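Local coordinates for beta-ketoacyl-[acyl-carrier-protein] synthase III (Pseudomonas aeruginosa, PDB 2X3E), which probably catalyses the first condensation of fatty acid synthesis, joining the acetyl group of acetyl-CoA to malonyl-ACP to give acetoacetyl-ACP, at residues A5-G10 with V165-D170; T90-A95 with A103-L108; R154-D159 with V278-A283; G175-F180 with V319-P324; P249-T254 with V271-A276. The protein carries 1 engineered substitution. All coordinates share one frame; numbering follows the deposited sequence.

Contact 1: residues A5-G10 with V165-D170; sequences AAVVCG and VLRAGD
C9 and R167 share an uncommon first torsion (chi1 61° and 66°), which puts C9 SG and R167 CG between the N and the carbonyl carbon of their own residues and brings them to 3.8 Å from each other. The same sulfur rests 3.5 Å from V165 CG1. Beyond CG the arginine chain runs extended as far as NE and lies side by side with V7, both pointing the same way. V7 CG1 then sits over the centre of one guanidinium face, 4.1 Å from R167 CZ. R167 NH1 bonds back to A168 O, which lies in the guanidinium plane, and NH2 makes a salt bridge with E173, so the rotation of the group is well defined. L166 points to the other face of the sheet, where its CD2 meets V8 CG2 at 3.6 Å.

The backbones run antiparallel. A5-G169 and V7-R167 are hydrogen-bonded pairs, and A6-A168 and V8-L166 are non-hydrogen-bonded ones. Past V8 the register slips in a classic beta bulge: C9 and G10 both face V165, whose O accepts from C9 N at 2.9 Å while V165 N donates to G10 O at 3.0 Å.

Strand 5-14 is outermost in its five-stranded sheet, yet A6 and V8 also bond through their backbones to L177 and G175. Across strand 160-169, L166 and A168 bond through their backbones to A134 and D132. Helix 53-68 packs on V165, and helix 114-127 lies against L166 and A168 on the other face.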
# COMPACT_ATOMS: atom_id res chain seq x y z
N ALA A 5 -16.52 3.83 -15.17
CA ALA A 5 -16.55 4.15 -13.75
C ALA A 5 -16.33 2.90 -12.91
O ALA A 5 -16.41 1.77 -13.40
CB ALA A 5 -17.89 4.78 -13.39
N ALA A 6 -16.03 3.12 -11.63
CA ALA A 6 -15.99 2.06 -10.64
C ALA A 6 -17.25 2.17 -9.79
O ALA A 6 -17.50 3.22 -9.21
CB ALA A 6 -14.76 2.21 -9.76
N VAL A 7 -18.01 1.08 -9.72
CA VAL A 7 -19.32 1.07 -9.07
C VAL A 7 -19.35 0.13 -7.86
O VAL A 7 -19.01 -1.04 -7.96
CB VAL A 7 -20.41 0.63 -10.07
CG1 VAL A 7 -21.74 0.46 -9.36
CG2 VAL A 7 -20.52 1.63 -11.21
N VAL A 8 -19.78 0.66 -6.72
CA VAL A 8 -19.98 -0.17 -5.52
C VAL A 8 -21.15 -1.12 -5.77
O VAL A 8 -22.23 -0.68 -6.19
CB VAL A 8 -20.28 0.69 -4.27
CG1 VAL A 8 -20.60 -0.19 -3.06
CG2 VAL A 8 -19.09 1.61 -3.95
N CYS A 9 -20.95 -2.41 -5.53
CA CYS A 9 -21.99 -3.41 -5.75
C CYS A 9 -22.09 -4.48 -4.66
O CYS A 9 -22.90 -5.39 -4.78
CB CYS A 9 -21.83 -4.06 -7.13
SG CYS A 9 -20.28 -4.94 -7.40
N GLY A 10 -21.31 -4.36 -3.58
CA GLY A 10 -21.34 -5.32 -2.49
C GLY A 10 -20.73 -4.76 -1.22
O GLY A 10 -19.81 -3.94 -1.29
N VAL A 165 -17.23 -4.57 -2.68
CA VAL A 165 -16.94 -5.04 -4.03
C VAL A 165 -17.21 -3.88 -4.99
O VAL A 165 -18.26 -3.22 -4.89
CB VAL A 165 -17.81 -6.24 -4.42
CG1 VAL A 165 -17.62 -6.61 -5.90
CG2 VAL A 165 -17.51 -7.44 -3.51
N LEU A 166 -16.26 -3.62 -5.88
CA LEU A 166 -16.40 -2.64 -6.95
C LEU A 166 -16.39 -3.36 -8.29
O LEU A 166 -15.69 -4.36 -8.45
CB LEU A 166 -15.25 -1.63 -6.93
CG LEU A 166 -15.09 -0.75 -5.70
CD1 LEU A 166 -13.72 -0.07 -5.72
CD2 LEU A 166 -16.19 0.29 -5.63
N ARG A 167 -17.18 -2.87 -9.24
CA ARG A 167 -17.18 -3.41 -10.60
C ARG A 167 -17.09 -2.29 -11.62
O ARG A 167 -17.46 -1.16 -11.33
CB ARG A 167 -18.44 -4.24 -10.87
CG ARG A 167 -19.74 -3.43 -10.85
CD ARG A 167 -20.90 -4.25 -11.43
NE ARG A 167 -22.19 -3.58 -11.27
CZ ARG A 167 -22.63 -2.55 -11.99
NH1 ARG A 167 -21.88 -2.00 -12.94
NH2 ARG A 167 -23.84 -2.06 -11.75
N ALA A 168 -16.62 -2.62 -12.82
CA ALA A 168 -16.70 -1.69 -13.94
C ALA A 168 -18.17 -1.37 -14.23
O ALA A 168 -19.04 -2.25 -14.18
CB ALA A 168 -16.04 -2.29 -15.18
N GLY A 169 -18.44 -0.11 -14.52
CA GLY A 169 -19.79 0.33 -14.85
C GLY A 169 -19.79 1.68 -15.53
O GLY A 169 -18.76 2.12 -16.06
N ASP A 170 -20.96 2.32 -15.54
CA ASP A 170 -21.12 3.65 -16.13
C ASP A 170 -21.21 4.68 -15.02
O ASP A 170 -21.70 4.40 -13.92
CB ASP A 170 -22.37 3.70 -17.02
CG ASP A 170 -22.38 4.91 -17.93
OD1 ASP A 170 -21.36 5.64 -17.98
OD2 ASP A 170 -23.40 5.14 -18.61

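Contact 2: residues T90-A95 with A103-L108; sequences TAPRVA and ALAFDL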
# COMPACT_ATOMS: atom_id res chain seq x y z
N THR A 90 -0.50 -8.58 3.39
CA THR A 90 -1.53 -9.51 3.85
C THR A 90 -2.52 -9.88 2.74
O THR A 90 -3.08 -10.98 2.74
CB THR A 90 -2.27 -8.91 5.06
OG1 THR A 90 -1.32 -8.67 6.11
CG2 THR A 90 -3.37 -9.85 5.58
N ALA A 91 -2.70 -8.97 1.78
CA ALA A 91 -3.70 -9.13 0.72
C ALA A 91 -3.55 -10.41 -0.10
O ALA A 91 -4.55 -11.09 -0.36
CB ALA A 91 -3.70 -7.91 -0.20
N PRO A 92 -2.32 -10.77 -0.49
CA PRO A 92 -2.22 -12.03 -1.26
C PRO A 92 -2.77 -13.24 -0.50
O PRO A 92 -3.52 -14.03 -1.08
CB PRO A 92 -0.73 -12.16 -1.53
CG PRO A 92 -0.22 -10.75 -1.52
CD PRO A 92 -1.03 -10.05 -0.47
N ARG A 93 -2.42 -13.37 0.79
CA ARG A 93 -2.91 -14.49 1.60
C ARG A 93 -4.44 -14.46 1.69
O ARG A 93 -5.09 -15.50 1.55
CB ARG A 93 -2.30 -14.49 3.01
CG ARG A 93 -2.67 -15.73 3.83
CD ARG A 93 -2.05 -15.73 5.23
NE ARG A 93 -2.39 -16.95 5.95
CZ ARG A 93 -1.91 -17.29 7.15
NH1 ARG A 93 -1.06 -16.49 7.77
NH2 ARG A 93 -2.28 -18.42 7.72
N VAL A 94 -5.00 -13.28 1.91
CA VAL A 94 -6.45 -13.14 1.99
C VAL A 94 -7.11 -13.54 0.66
O VAL A 94 -8.06 -14.31 0.65
CB VAL A 94 -6.84 -11.70 2.40
CG1 VAL A 94 -8.35 -11.52 2.30
CG2 VAL A 94 -6.34 -11.41 3.82
N ALA A 95 -6.58 -13.04 -0.45
CA ALA A 95 -7.09 -13.39 -1.78
C ALA A 95 -7.09 -14.91 -1.95
O ALA A 95 -8.10 -15.50 -2.34
CB ALA A 95 -6.28 -12.70 -2.88
N ALA A 103 -5.24 -13.42 -8.29
CA ALA A 103 -5.70 -12.03 -8.27
C ALA A 103 -4.55 -11.07 -7.99
O ALA A 103 -3.61 -11.39 -7.25
CB ALA A 103 -6.80 -11.85 -7.23
N LEU A 104 -4.65 -9.89 -8.62
CA LEU A 104 -3.85 -8.73 -8.26
C LEU A 104 -4.10 -8.47 -6.77
O LEU A 104 -5.25 -8.37 -6.37
CB LEU A 104 -4.34 -7.56 -9.13
CG LEU A 104 -3.89 -6.11 -9.05
CD1 LEU A 104 -4.52 -5.37 -10.24
CD2 LEU A 104 -4.27 -5.45 -7.74
N ALA A 105 -3.05 -8.40 -5.95
CA ALA A 105 -3.26 -8.23 -4.51
C ALA A 105 -2.14 -7.43 -3.86
O ALA A 105 -0.97 -7.74 -4.05
CB ALA A 105 -3.40 -9.60 -3.84
N PHE A 106 -2.51 -6.41 -3.09
CA PHE A 106 -1.54 -5.61 -2.33
C PHE A 106 -2.19 -4.88 -1.16
O PHE A 106 -3.41 -4.75 -1.12
CB PHE A 106 -0.82 -4.62 -3.26
CG PHE A 106 -1.71 -3.53 -3.85
CD1 PHE A 106 -1.90 -2.32 -3.19
CD2 PHE A 106 -2.32 -3.70 -5.10
CE1 PHE A 106 -2.69 -1.31 -3.73
CE2 PHE A 106 -3.11 -2.70 -5.66
CZ PHE A 106 -3.30 -1.50 -4.97
N ASP A 107 -1.36 -4.43 -0.22
CA ASP A 107 -1.82 -3.62 0.93
C ASP A 107 -1.51 -2.14 0.68
O ASP A 107 -0.47 -1.81 0.10
CB ASP A 107 -1.13 -4.05 2.24
CG ASP A 107 -1.48 -5.47 2.68
OD1 ASP A 107 -2.24 -6.18 1.99
OD2 ASP A 107 -0.96 -5.89 3.75
N LEU A 108 -2.41 -1.27 1.14
CA LEU A 108 -2.27 0.18 1.01
C LEU A 108 -2.21 0.78 2.40
O LEU A 108 -3.03 0.44 3.25
CB LEU A 108 -3.44 0.76 0.21
CG LEU A 108 -3.41 2.26 -0.11
CD1 LEU A 108 -4.14 2.54 -1.43
CD2 LEU A 108 -3.99 3.12 1.02
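D107 reaches from its strand to the backbone N-H groups of T90 and A91, near the N-terminal end of helix 91-97. Its CB leaves the strand toward the helix, and chi1 of -65° sets CG anti to the carbonyl carbon, 3.3 Å from T90 N. From there the carboxylate forks. OD2 accepts from T90 N at 2.8 Å in an almost straight bond (177° at the hydrogen), met on its syn side but somewhat out of the carboxylate plane. OD1 uses its syn lone pair for A91 N, also at 2.8 Å, and lies 3.1 Å from A91 CB. Two consecutive N-H groups thus hold both oxygens, an environment that would favour a negative charge. T90 OG1 is engaged elsewhere, with D84 N.

Earlier in the strand the contact is mostly between small side chains. A105 CB fits against the helix between P92 and A95, 3.7 Å from P92 N and 4.3 Å from A95 CB, while A91 CB rests 3.3 Å from F106 O.

The contact closes the second half of a beta-alpha-beta crossover, strand 75-79, helix 91-97 and strand 104-109, with the two strands parallel and adjacent. F106 faces helix 114-127 on the other side, and at D107 the sheet runs on antiparallel into a strand of the second subunit.

Contact 3: residues R154-D159 with V278-A283; sequences RALFGD and VGNTVA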
# COMPACT_ATOMS: atom_id res chain seq x y z
N ARG A 154 -6.81 2.92 24.68
CA ARG A 154 -7.58 1.69 24.89
C ARG A 154 -9.08 1.95 25.02
O ARG A 154 -9.89 1.10 24.65
CB ARG A 154 -7.05 0.91 26.09
CG ARG A 154 -5.66 0.34 25.85
CD ARG A 154 -5.27 -0.64 26.91
NE ARG A 154 -6.15 -1.81 26.89
CZ ARG A 154 -6.30 -2.66 27.90
NH1 ARG A 154 -5.63 -2.50 29.04
NH2 ARG A 154 -7.14 -3.68 27.78
N ALA A 155 -9.45 3.13 25.53
CA ALA A 155 -10.86 3.53 25.59
C ALA A 155 -11.45 3.82 24.20
O ALA A 155 -12.65 3.66 24.00
CB ALA A 155 -11.02 4.75 26.50
N LEU A 156 -10.61 4.22 23.25
CA LEU A 156 -11.07 4.69 21.95
C LEU A 156 -11.05 3.61 20.86
O LEU A 156 -12.01 3.47 20.10
CB LEU A 156 -10.21 5.88 21.50
CG LEU A 156 -10.49 6.54 20.15
CD1 LEU A 156 -11.92 7.06 20.10
CD2 LEU A 156 -9.49 7.68 19.90
N PHE A 157 -9.95 2.86 20.79
CA PHE A 157 -9.69 2.01 19.63
C PHE A 157 -10.24 0.59 19.73
O PHE A 157 -10.16 -0.05 20.77
CB PHE A 157 -8.18 1.98 19.31
CG PHE A 157 -7.67 3.25 18.71
CD1 PHE A 157 -7.90 3.55 17.38
CD2 PHE A 157 -6.98 4.17 19.49
CE1 PHE A 157 -7.45 4.74 16.83
CE2 PHE A 157 -6.53 5.35 18.95
CZ PHE A 157 -6.76 5.64 17.61
N GLY A 158 -10.79 0.13 18.61
CA GLY A 158 -11.26 -1.25 18.48
C GLY A 158 -10.77 -1.85 17.18
O GLY A 158 -10.12 -1.17 16.38
N ASP A 159 -11.11 -3.12 16.96
CA ASP A 159 -10.66 -3.89 15.81
C ASP A 159 -11.83 -4.28 14.91
O ASP A 159 -12.97 -4.38 15.36
CB ASP A 159 -9.96 -5.18 16.27
CG ASP A 159 -8.77 -4.93 17.17
OD1 ASP A 159 -8.19 -3.83 17.12
OD2 ASP A 159 -8.41 -5.85 17.93
N VAL A 278 -18.56 -0.03 18.40
CA VAL A 278 -17.34 -0.65 17.86
C VAL A 278 -16.06 0.13 18.12
O VAL A 278 -14.97 -0.39 17.88
CB VAL A 278 -17.47 -0.91 16.33
CG1 VAL A 278 -18.70 -1.77 16.04
CG2 VAL A 278 -17.54 0.39 15.53
N GLY A 279 -16.17 1.35 18.63
CA GLY A 279 -15.00 2.20 18.81
C GLY A 279 -14.40 2.66 17.49
O GLY A 279 -15.06 2.60 16.45
N ASN A 280 -13.16 3.12 17.56
CA ASN A 280 -12.43 3.62 16.40
C ASN A 280 -11.62 2.48 15.82
O ASN A 280 -10.66 2.01 16.45
CB ASN A 280 -11.51 4.78 16.85
CG ASN A 280 -10.66 5.34 15.72
OD1 ASN A 280 -10.39 4.68 14.73
ND2 ASN A 280 -10.21 6.59 15.89
N THR A 281 -12.02 2.00 14.65
CA THR A 281 -11.39 0.85 14.00
C THR A 281 -10.50 1.24 12.82
O THR A 281 -10.15 0.39 11.98
CB THR A 281 -12.46 -0.16 13.54
OG1 THR A 281 -13.35 0.46 12.62
CG2 THR A 281 -13.26 -0.69 14.73
N VAL A 282 -10.11 2.51 12.75
CA VAL A 282 -9.12 3.00 11.76
C VAL A 282 -9.59 2.70 10.32
O VAL A 282 -10.68 3.15 9.95
CB VAL A 282 -7.69 2.49 12.08
CG1 VAL A 282 -6.64 3.22 11.24
CG2 VAL A 282 -7.38 2.67 13.55
N ALA A 283 -8.85 1.95 9.52
CA ALA A 283 -9.23 1.76 8.11
C ALA A 283 -10.60 1.08 7.94
O ALA A 283 -11.28 1.30 6.94
CB ALA A 283 -8.13 1.00 7.32
O HOH W 1 -14.57 -2.91 17.42
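N280 is gripped by L156 and G158 through its backbone. Its N donates to L156 O at 2.8 Å, nearly straight at 167°, and its O accepts from G158 N at 2.9 Å, the donor standing well above the carbonyl plane. These two bonds make a single backbone bridge, F157 with N280. The N280 side chain, with CG anti to the backbone N (chi1 178°), lies alongside F157 and brings CG to 3.4 Å from F157 CE1, amide and ring planes 41° apart. Both amide ends are used: OD1 accepts from V282 N at 3.0 Å, forming an Asx turn, and ND2 donates to A252 O. This orients a residue predicted to be in the active site, about 3 Å from the side chain of H250.

One water donates to both V278 O, at 2.6 Å, and D159 O, at 3.0 Å. G158 O receives a CA-H...O contact from T281 CA. The D159 carboxylate turns elsewhere, with OD2 bonded to S143 OG and A48 N.

L156 leans on T40 of helix 33-40, and the F157 ring meets those of F142 and F211. The contact thus joins the turn between helix 151-156 and strand 160-169 to the loop that leads from helix 275-278 into helix 285-295.

Contact 4: residues G175-F180 with V319-P324; sequences GALLAF and VALRWP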
# COMPACT_ATOMS: atom_id res chain seq x y z
N GLY A 175 -23.97 4.17 -7.27
CA GLY A 175 -22.82 3.48 -6.71
C GLY A 175 -21.50 3.82 -7.37
O GLY A 175 -20.44 3.45 -6.86
N ALA A 176 -21.56 4.50 -8.51
CA ALA A 176 -20.35 4.97 -9.17
C ALA A 176 -19.66 6.02 -8.31
O ALA A 176 -20.30 6.91 -7.76
CB ALA A 176 -20.67 5.55 -10.54
N LEU A 177 -18.35 5.90 -8.19
CA LEU A 177 -17.56 6.86 -7.43
C LEU A 177 -17.45 8.12 -8.28
O LEU A 177 -16.89 8.08 -9.37
CB LEU A 177 -16.18 6.29 -7.10
CG LEU A 177 -16.14 4.93 -6.40
CD1 LEU A 177 -14.69 4.53 -6.15
CD2 LEU A 177 -16.94 4.94 -5.11
N LEU A 178 -17.99 9.24 -7.78
CA LEU A 178 -18.22 10.44 -8.59
C LEU A 178 -17.10 11.49 -8.60
O LEU A 178 -16.83 12.13 -9.63
CB LEU A 178 -19.51 11.13 -8.15
CG LEU A 178 -20.79 10.33 -8.39
CD1 LEU A 178 -21.99 11.09 -7.84
CD2 LEU A 178 -20.96 10.02 -9.88
N ALA A 179 -16.49 11.71 -7.44
CA ALA A 179 -15.45 12.72 -7.29
C ALA A 179 -14.62 12.38 -6.06
O ALA A 179 -15.16 11.84 -5.11
CB ALA A 179 -16.06 14.09 -7.14
N PHE A 180 -13.33 12.68 -6.10
CA PHE A 180 -12.43 12.47 -4.98
C PHE A 180 -11.77 13.76 -4.53
O PHE A 180 -11.57 14.69 -5.32
CB PHE A 180 -11.31 11.49 -5.35
CG PHE A 180 -11.72 10.06 -5.36
CD1 PHE A 180 -11.55 9.26 -4.24
CD2 PHE A 180 -12.23 9.49 -6.51
CE1 PHE A 180 -11.90 7.92 -4.27
CE2 PHE A 180 -12.59 8.15 -6.54
CZ PHE A 180 -12.42 7.37 -5.42
N VAL A 319 -14.84 11.05 -0.80
CA VAL A 319 -15.39 10.52 -2.05
C VAL A 319 -16.89 10.72 -2.05
O VAL A 319 -17.54 10.46 -1.04
CB VAL A 319 -15.13 9.01 -2.18
CG1 VAL A 319 -15.46 8.53 -3.60
CG2 VAL A 319 -13.70 8.66 -1.81
N ALA A 320 -17.45 11.18 -3.17
CA ALA A 320 -18.89 11.32 -3.33
C ALA A 320 -19.42 10.18 -4.19
O ALA A 320 -18.78 9.78 -5.15
CB ALA A 320 -19.23 12.65 -3.98
N LEU A 321 -20.59 9.66 -3.83
CA LEU A 321 -21.30 8.68 -4.64
C LEU A 321 -22.78 8.72 -4.29
O LEU A 321 -23.16 9.24 -3.24
CB LEU A 321 -20.74 7.27 -4.40
CG LEU A 321 -21.02 6.59 -3.05
CD1 LEU A 321 -20.71 5.09 -3.12
CD2 LEU A 321 -20.22 7.25 -1.91
N ARG A 322 -23.62 8.19 -5.17
CA ARG A 322 -25.01 7.92 -4.81
C ARG A 322 -25.07 6.46 -4.37
O ARG A 322 -24.50 5.59 -5.02
CB ARG A 322 -25.96 8.19 -5.97
CG ARG A 322 -26.08 9.68 -6.31
CD ARG A 322 -27.09 9.94 -7.42
NE ARG A 322 -26.78 9.16 -8.61
CZ ARG A 322 -27.60 8.30 -9.22
NH1 ARG A 322 -28.85 8.09 -8.77
NH2 ARG A 322 -27.18 7.64 -10.29
N TRP A 323 -25.73 6.21 -3.24
CA TRP A 323 -25.70 4.88 -2.63
C TRP A 323 -26.55 3.92 -3.46
O TRP A 323 -27.70 4.24 -3.78
CB TRP A 323 -26.20 4.92 -1.18
CG TRP A 323 -26.11 3.59 -0.49
CD1 TRP A 323 -27.15 2.79 -0.12
CD2 TRP A 323 -24.92 2.90 -0.12
NE1 TRP A 323 -26.67 1.64 0.47
CE2 TRP A 323 -25.30 1.69 0.48
CE3 TRP A 323 -23.56 3.19 -0.24
CZ2 TRP A 323 -24.37 0.76 0.97
CZ3 TRP A 323 -22.63 2.27 0.24
CH2 TRP A 323 -23.05 1.07 0.84
N PRO A 324 -25.98 2.75 -3.83
CA PRO A 324 -26.71 1.80 -4.66
C PRO A 324 -27.56 0.85 -3.82
O PRO A 324 -27.48 0.86 -2.59
CB PRO A 324 -25.58 1.03 -5.34
CG PRO A 324 -24.50 0.99 -4.33
CD PRO A 324 -24.62 2.27 -3.53
O HOH W 2 -22.92 7.20 -7.80
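V319 opposes F180 where strand 315-322 runs antiparallel to strand 177-184 in the C-terminal sheet of this thiolase-like fold; strand 5-14 continues beyond strand 177-184. V319 CG1 lies over one face of the F180 ring, 3.9 Å from its centroid, a CH-pi contact; the valine was modelled in two conformers and its CG2 sits too close to the ring, so the detail is doubtful. Next comes A320, which carries the two good backbone bonds: its N donates to A179 O at 3.1 Å, and its O accepts from L178 N at 2.8 Å. W239 packs on the side chains of both A320 and L178. A179 N, by contrast, is buried with no partner in the model.

L321 turns to the face occupied by L177. Its CD1 lies 4.3 Å from L177 CD2, and V8 of strand 5-14 packs on both leucines. L321 CB rests 3.4 Å from A176 O.

At R322 the strands part and a water fills in, accepting from R322 N at 2.9 Å and donating to A176 O. R322 O still takes a weak, bent bond from G175 N. Past W323, the P324 ring packs on the G175 backbone, its CG 3.8 Å from G175 CA.

Contact 5: residues P249-T254 with V271-A276; sequences PHQANT and VVSNIA
The loop that carries H250, a predicted active-site residue, and opens the predicted ACP-binding region meets 271-276 through the Q251 amide and I275. Q251, the centre of an inverse gamma turn, has a side chain bent at chi2 (-80°), and its amide is held by four bonds. OE1 accepts twice: from S273 OG at 3.1 Å, in the carbonyl plane on a lone pair, and from N274 N, also at 3.1 Å but from above that plane. NE2 donates to V272 O at 3.1 Å and back to P249 O at 2.9 Å. The buried amide is therefore satisfied at both ends and its flip is fixed.

I275 packs against the gamma turn. Its CD1 pushes in to 3.1 Å from Q251 O, a tight fit, and 3.4 Å from N253 CA, while CG2 touches T254 OG1, a hydroxyl that bonds to T40 O. At the other end P249 CD meets V271 CG1 at 3.7 Å, the side chains crossing at about a right angle.

P249 ends strand 246-249, and V272 bonds to L247 of that strand through the backbone. L257 of helix 254-264 packs on P249, Q251 and S273, while A289 of helix 285-295 lies against Q251 and N274.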
# COMPACT_ATOMS: atom_id res chain seq x y z
N PRO A 249 -18.23 9.52 7.99
CA PRO A 249 -16.86 9.86 8.32
C PRO A 249 -16.10 8.71 9.00
O PRO A 249 -16.70 7.80 9.57
CB PRO A 249 -17.02 11.02 9.29
CG PRO A 249 -18.30 10.77 9.93
CD PRO A 249 -19.18 10.15 8.93
N HIS A 250 -14.78 8.78 8.93
CA HIS A 250 -13.95 7.99 9.80
C HIS A 250 -14.40 8.26 11.23
O HIS A 250 -14.54 9.42 11.65
CB HIS A 250 -12.47 8.35 9.62
CG HIS A 250 -11.59 7.93 10.75
ND1 HIS A 250 -11.58 6.64 11.24
CD2 HIS A 250 -10.70 8.62 11.50
CE1 HIS A 250 -10.73 6.56 12.25
NE2 HIS A 250 -10.18 7.75 12.42
N GLN A 251 -14.64 7.19 11.98
CA GLN A 251 -15.20 7.28 13.32
C GLN A 251 -14.09 7.60 14.33
O GLN A 251 -13.70 6.76 15.14
CB GLN A 251 -15.93 5.98 13.67
CG GLN A 251 -16.95 5.52 12.61
CD GLN A 251 -18.28 6.25 12.68
OE1 GLN A 251 -18.99 6.14 13.67
NE2 GLN A 251 -18.62 6.98 11.61
N ALA A 252 -13.60 8.84 14.27
CA ALA A 252 -12.40 9.25 15.00
C ALA A 252 -12.64 9.33 16.51
O ALA A 252 -11.82 8.86 17.31
CB ALA A 252 -11.88 10.58 14.48
N ASN A 253 -13.75 9.96 16.87
CA ASN A 253 -14.22 10.04 18.25
C ASN A 253 -15.69 10.46 18.25
O ASN A 253 -16.21 10.86 17.22
CB ASN A 253 -13.37 11.06 19.02
CG ASN A 253 -13.26 10.72 20.49
OD1 ASN A 253 -14.01 9.89 21.00
ND2 ASN A 253 -12.32 11.36 21.17
N THR A 254 -16.35 10.40 19.40
CA THR A 254 -17.77 10.79 19.43
C THR A 254 -17.99 12.26 19.08
O THR A 254 -18.81 12.58 18.22
CB THR A 254 -18.41 10.46 20.78
OG1 THR A 254 -18.50 9.04 20.92
CG2 THR A 254 -19.81 11.07 20.87
N VAL A 271 -25.31 12.02 9.84
CA VAL A 271 -24.00 11.39 10.01
C VAL A 271 -24.22 9.94 10.45
O VAL A 271 -24.88 9.68 11.46
CB VAL A 271 -23.13 12.13 11.04
CG1 VAL A 271 -21.78 11.44 11.20
CG2 VAL A 271 -22.95 13.59 10.62
N VAL A 272 -23.69 9.00 9.67
CA VAL A 272 -23.79 7.58 9.98
C VAL A 272 -22.70 7.24 11.00
O VAL A 272 -21.52 7.45 10.74
CB VAL A 272 -23.60 6.69 8.73
CG1 VAL A 272 -23.76 5.20 9.08
CG2 VAL A 272 -24.59 7.10 7.65
N SER A 273 -23.11 6.72 12.16
CA SER A 273 -22.18 6.48 13.26
C SER A 273 -22.53 5.25 14.11
O SER A 273 -23.67 5.09 14.55
CB SER A 273 -22.12 7.70 14.17
OG SER A 273 -21.30 7.46 15.30
N ASN A 274 -21.53 4.40 14.32
CA ASN A 274 -21.62 3.29 15.26
C ASN A 274 -20.44 3.25 16.23
O ASN A 274 -20.16 2.21 16.83
CB ASN A 274 -21.73 1.95 14.51
CG ASN A 274 -20.51 1.66 13.66
OD1 ASN A 274 -19.78 2.56 13.25
ND2 ASN A 274 -20.28 0.38 13.38
N ILE A 275 -19.77 4.38 16.42
CA ILE A 275 -18.56 4.44 17.24
C ILE A 275 -18.81 4.00 18.69
O ILE A 275 -17.91 3.49 19.35
CB ILE A 275 -17.91 5.85 17.19
CG1 ILE A 275 -16.46 5.79 17.68
CG2 ILE A 275 -18.74 6.88 17.98
CD1 ILE A 275 -15.71 7.07 17.48
N ALA A 276 -20.03 4.19 19.18
CA ALA A 276 -20.39 3.72 20.52
C ALA A 276 -20.30 2.20 20.68
O ALA A 276 -19.96 1.72 21.77
CB ALA A 276 -21.80 4.20 20.88

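In the fold
From the N terminus, strand 5-14 opens contact 1, which closes only at 165-170. Contact 2 begins and ends within that span, packing helix 91-97 on strand 104-109 at the far side of the same five-stranded sheet. Before contact 1 closes, 154-159 opens contact 3, so the two cross. Contact 4 opens at 175-180, just after contact 1, and touches it, backbone bonds between them joining the two sheets. Contact 5, a local closure from 249-254 to 271-276, falls within the spans of both contact 3 and contact 4. Contact 3 closes next, meeting contact 5 at the predicted active site; contact 4 closes last, having crossed contact 3.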